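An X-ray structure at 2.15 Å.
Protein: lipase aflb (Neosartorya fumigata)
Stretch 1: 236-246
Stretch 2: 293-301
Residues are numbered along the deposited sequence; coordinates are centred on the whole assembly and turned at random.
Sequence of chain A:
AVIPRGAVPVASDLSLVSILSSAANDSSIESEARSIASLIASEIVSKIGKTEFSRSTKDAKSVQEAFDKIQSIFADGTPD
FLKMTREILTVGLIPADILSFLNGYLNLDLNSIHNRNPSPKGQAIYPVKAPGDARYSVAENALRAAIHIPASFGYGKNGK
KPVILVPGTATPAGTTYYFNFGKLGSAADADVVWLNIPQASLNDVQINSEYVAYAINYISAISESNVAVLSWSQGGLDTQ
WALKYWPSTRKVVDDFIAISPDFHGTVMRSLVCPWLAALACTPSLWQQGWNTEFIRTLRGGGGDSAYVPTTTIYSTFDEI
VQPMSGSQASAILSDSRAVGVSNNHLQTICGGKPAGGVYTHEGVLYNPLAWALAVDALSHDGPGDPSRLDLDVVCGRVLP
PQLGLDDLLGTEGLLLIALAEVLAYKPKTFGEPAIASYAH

Stretch 1 236-246: GLDTQWALKYW
Stretch 2, residues 293-301: EFIRTLRGG

Residues 236-245 form the end of a helix that begins earlier in the chain, and residues 293-299 form a second helix; Trp246 and Gly300 are the first residues to leave helical phi/psi, at -124/75° and -67/159°. The axes approach to 10.7 Å, with their N-to-C directions 45° apart. The register is set by Trp241 and Leu298, whose CA atoms lie 6.4 Å apart. Regular i to i+4 backbone hydrogen bonds run from Gln240 N to Gly236 O (2.9 Å) through Trp246 N to Ala242 O (2.8 Å), and from Thr297 N to Glu293 O (2.8 Å) through Arg299 N to Ile295 O (2.9 Å). Together the stretches bury 496 Å².

Apolar packing centres on Leu298 (chi1 t, chi2 p), a knob seated among Leu237, Gln240, Trp241 and Lys244. Leu298 CD2 lies 3.5 Å from Leu237 CD2, and Leu298 CD1 is 4.0 Å from Gln240 CG and 3.7 Å from Trp241 CA. Leu237 (m, t) points toward the second helix, where its CD2 also meets Ile295 CD1 (m, m) at 3.7 Å and reaches the edge of the Phe294 ring, 4.2 Å from CE2. These hydrocarbon groups pack by van der Waals contact, out of water.

Trp241 (chi1 -173°, chi2 -83°) and Phe294 (174°, 77°) form a slid aromatic pair: the centroids of the Trp241 six-membered ring and the Phe294 ring are 4.8 Å apart, and the planes meet at 21°, so the rings barely overlap. Phe294 CE1 lies over one indole face, 3.4 Å from Trp241 CE3, while Leu298 CB occupies the indole edge, 3.8 Å from the same CE3.

Polar contacts gather at the C-terminal end of the second helix, where carbonyls lack the i+4 amide partners of a continuing helix. Extended Lys244, with all four chi angles t, supplies donors from its positively charged ammonium group: Lys244 NZ donates hydrogen bonds to Leu298 O (2.9 Å) and Gly300 O (2.7 Å). Lys244 NZ also donates to Tyr245 OH (3.0 Å), joining the neighbouring phenol (chi1 m) to this polar cluster.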

# COMPACT_ATOMS: atom_id res chain seq x y z
N GLY A 236 1.64 -3.37 4.82
CA GLY A 236 1.22 -4.15 5.99
C GLY A 236 2.30 -5.10 6.44
O GLY A 236 2.58 -5.20 7.64
N LEU A 237 2.97 -5.76 5.48
CA LEU A 237 4.08 -6.68 5.77
C LEU A 237 5.27 -5.90 6.32
O LEU A 237 5.89 -6.35 7.28
CB LEU A 237 4.50 -7.48 4.52
CG LEU A 237 3.57 -8.61 4.09
CD1 LEU A 237 3.98 -9.14 2.72
CD2 LEU A 237 3.57 -9.74 5.10
N ASP A 238 5.58 -4.73 5.72
CA ASP A 238 6.69 -3.88 6.15
C ASP A 238 6.49 -3.40 7.59
O ASP A 238 7.45 -3.38 8.36
CB ASP A 238 6.83 -2.65 5.23
CG ASP A 238 7.05 -2.97 3.76
OD1 ASP A 238 7.44 -4.11 3.44
OD2 ASP A 238 6.84 -2.06 2.93
N THR A 239 5.24 -3.04 7.95
CA THR A 239 4.89 -2.56 9.28
C THR A 239 4.94 -3.68 10.30
O THR A 239 5.53 -3.50 11.36
CB THR A 239 3.55 -1.82 9.26
OG1 THR A 239 3.57 -0.85 8.22
CG2 THR A 239 3.23 -1.14 10.62
N GLN A 240 4.32 -4.84 9.99
CA GLN A 240 4.31 -6.01 10.87
C GLN A 240 5.73 -6.49 11.17
O GLN A 240 6.01 -6.81 12.33
CB GLN A 240 3.45 -7.14 10.26
CG GLN A 240 3.17 -8.30 11.22
CD GLN A 240 2.18 -8.01 12.33
OE1 GLN A 240 1.75 -6.86 12.57
NE2 GLN A 240 1.81 -9.06 13.06
N TRP A 241 6.61 -6.53 10.15
CA TRP A 241 8.02 -6.91 10.33
C TRP A 241 8.73 -5.88 11.22
O TRP A 241 9.44 -6.27 12.14
CB TRP A 241 8.73 -7.08 8.96
CG TRP A 241 10.13 -7.63 9.05
CD1 TRP A 241 11.27 -6.93 9.32
CD2 TRP A 241 10.54 -8.99 8.84
NE1 TRP A 241 12.36 -7.77 9.30
CE2 TRP A 241 11.94 -9.04 8.99
CE3 TRP A 241 9.84 -10.19 8.56
CZ2 TRP A 241 12.67 -10.23 8.87
CZ3 TRP A 241 10.57 -11.36 8.40
CH2 TRP A 241 11.96 -11.38 8.54
N ALA A 242 8.50 -4.57 10.98
CA ALA A 242 9.09 -3.49 11.79
C ALA A 242 8.64 -3.60 13.26
O ALA A 242 9.47 -3.52 14.16
CB ALA A 242 8.69 -2.13 11.22
N LEU A 243 7.34 -3.86 13.48
CA LEU A 243 6.78 -4.02 14.83
C LEU A 243 7.37 -5.24 15.55
O LEU A 243 7.73 -5.15 16.72
CB LEU A 243 5.25 -4.08 14.79
CG LEU A 243 4.52 -2.79 14.39
CD1 LEU A 243 3.05 -3.07 14.08
CD2 LEU A 243 4.66 -1.69 15.48
N LYS A 244 7.51 -6.36 14.83
CA LYS A 244 8.06 -7.59 15.39
C LYS A 244 9.54 -7.44 15.79
O LYS A 244 9.89 -7.70 16.95
CB LYS A 244 7.89 -8.75 14.38
CG LYS A 244 8.59 -10.05 14.81
CD LYS A 244 8.10 -11.26 14.02
CE LYS A 244 8.62 -12.54 14.62
NZ LYS A 244 8.54 -13.66 13.65
N TYR A 245 10.40 -7.05 14.84
CA TYR A 245 11.84 -7.01 15.04
C TYR A 245 12.37 -5.70 15.62
O TYR A 245 13.53 -5.67 16.03
CB TYR A 245 12.56 -7.41 13.76
CG TYR A 245 12.22 -8.84 13.38
CD1 TYR A 245 12.69 -9.91 14.15
CD2 TYR A 245 11.35 -9.12 12.34
CE1 TYR A 245 12.35 -11.22 13.83
CE2 TYR A 245 11.01 -10.43 12.01
CZ TYR A 245 11.51 -11.48 12.77
OH TYR A 245 11.17 -12.77 12.45
N TRP A 246 11.56 -4.64 15.73
CA TRP A 246 12.00 -3.42 16.41
C TRP A 246 10.95 -3.20 17.50
O TRP A 246 10.06 -2.36 17.30
CB TRP A 246 12.11 -2.20 15.45
CG TRP A 246 13.38 -2.13 14.65
CD1 TRP A 246 14.43 -1.28 14.86
CD2 TRP A 246 13.69 -2.88 13.47
NE1 TRP A 246 15.39 -1.48 13.89
CE2 TRP A 246 14.96 -2.46 13.02
CE3 TRP A 246 13.02 -3.90 12.75
CZ2 TRP A 246 15.58 -3.00 11.89
CZ3 TRP A 246 13.64 -4.44 11.64
CH2 TRP A 246 14.90 -4.00 11.21
N GLU A 293 9.89 -18.46 2.78
CA GLU A 293 10.64 -18.42 4.02
C GLU A 293 10.40 -17.08 4.69
O GLU A 293 10.30 -17.04 5.91
CB GLU A 293 12.14 -18.65 3.77
CG GLU A 293 12.52 -20.12 3.74
CD GLU A 293 12.29 -20.87 5.04
OE1 GLU A 293 12.82 -20.43 6.09
OE2 GLU A 293 11.57 -21.89 5.02
N PHE A 294 10.24 -15.99 3.90
CA PHE A 294 9.95 -14.66 4.43
C PHE A 294 8.67 -14.65 5.27
O PHE A 294 8.70 -14.22 6.42
CB PHE A 294 9.87 -13.59 3.31
CG PHE A 294 9.42 -12.26 3.88
CD1 PHE A 294 10.31 -11.46 4.59
CD2 PHE A 294 8.08 -11.88 3.83
CE1 PHE A 294 9.87 -10.28 5.19
CE2 PHE A 294 7.64 -10.71 4.45
CZ PHE A 294 8.54 -9.94 5.15
N ILE A 295 7.54 -15.09 4.68
CA ILE A 295 6.22 -15.15 5.31
C ILE A 295 6.25 -16.05 6.55
O ILE A 295 5.77 -15.64 7.60
CB ILE A 295 5.12 -15.53 4.27
CG1 ILE A 295 4.93 -14.41 3.20
CG2 ILE A 295 3.79 -15.92 4.92
CD1 ILE A 295 4.50 -13.02 3.70
N ARG A 296 6.82 -17.26 6.42
CA ARG A 296 6.95 -18.23 7.51
C ARG A 296 7.77 -17.64 8.67
O ARG A 296 7.40 -17.84 9.83
CB ARG A 296 7.61 -19.51 6.98
CG ARG A 296 7.69 -20.67 7.97
CD ARG A 296 7.60 -22.04 7.29
NE ARG A 296 8.52 -22.18 6.15
CZ ARG A 296 8.15 -22.13 4.88
NH1 ARG A 296 6.88 -21.95 4.55
NH2 ARG A 296 9.05 -22.26 3.91
N THR A 297 8.87 -16.91 8.36
CA THR A 297 9.72 -16.27 9.37
C THR A 297 8.92 -15.18 10.09
O THR A 297 8.96 -15.11 11.31
CB THR A 297 11.01 -15.72 8.75
OG1 THR A 297 11.72 -16.79 8.15
CG2 THR A 297 11.91 -15.03 9.78
N LEU A 298 8.20 -14.34 9.32
CA LEU A 298 7.40 -13.26 9.90
C LEU A 298 6.32 -13.79 10.83
O LEU A 298 6.19 -13.30 11.94
CB LEU A 298 6.78 -12.38 8.80
CG LEU A 298 5.78 -11.29 9.29
CD1 LEU A 298 6.44 -10.30 10.25
CD2 LEU A 298 5.13 -10.59 8.13
N ARG A 299 5.57 -14.80 10.36
CA ARG A 299 4.44 -15.38 11.08
C ARG A 299 4.82 -16.21 12.29
O ARG A 299 3.98 -16.42 13.16
CB ARG A 299 3.55 -16.18 10.13
CG ARG A 299 2.91 -15.27 9.08
CD ARG A 299 2.01 -16.05 8.14
NE ARG A 299 0.78 -16.50 8.79
CZ ARG A 299 -0.32 -15.77 8.88
NH1 ARG A 299 -0.35 -14.53 8.40
NH2 ARG A 299 -1.41 -16.27 9.46
N GLY A 300 6.08 -16.65 12.37
CA GLY A 300 6.56 -17.40 13.53
C GLY A 300 6.61 -16.53 14.78
O GLY A 300 6.59 -15.30 14.67
N GLY A 301 6.61 -17.16 15.96
CA GLY A 301 6.65 -16.48 17.25
C GLY A 301 5.59 -15.41 17.46
O GLY A 301 5.88 -14.36 18.04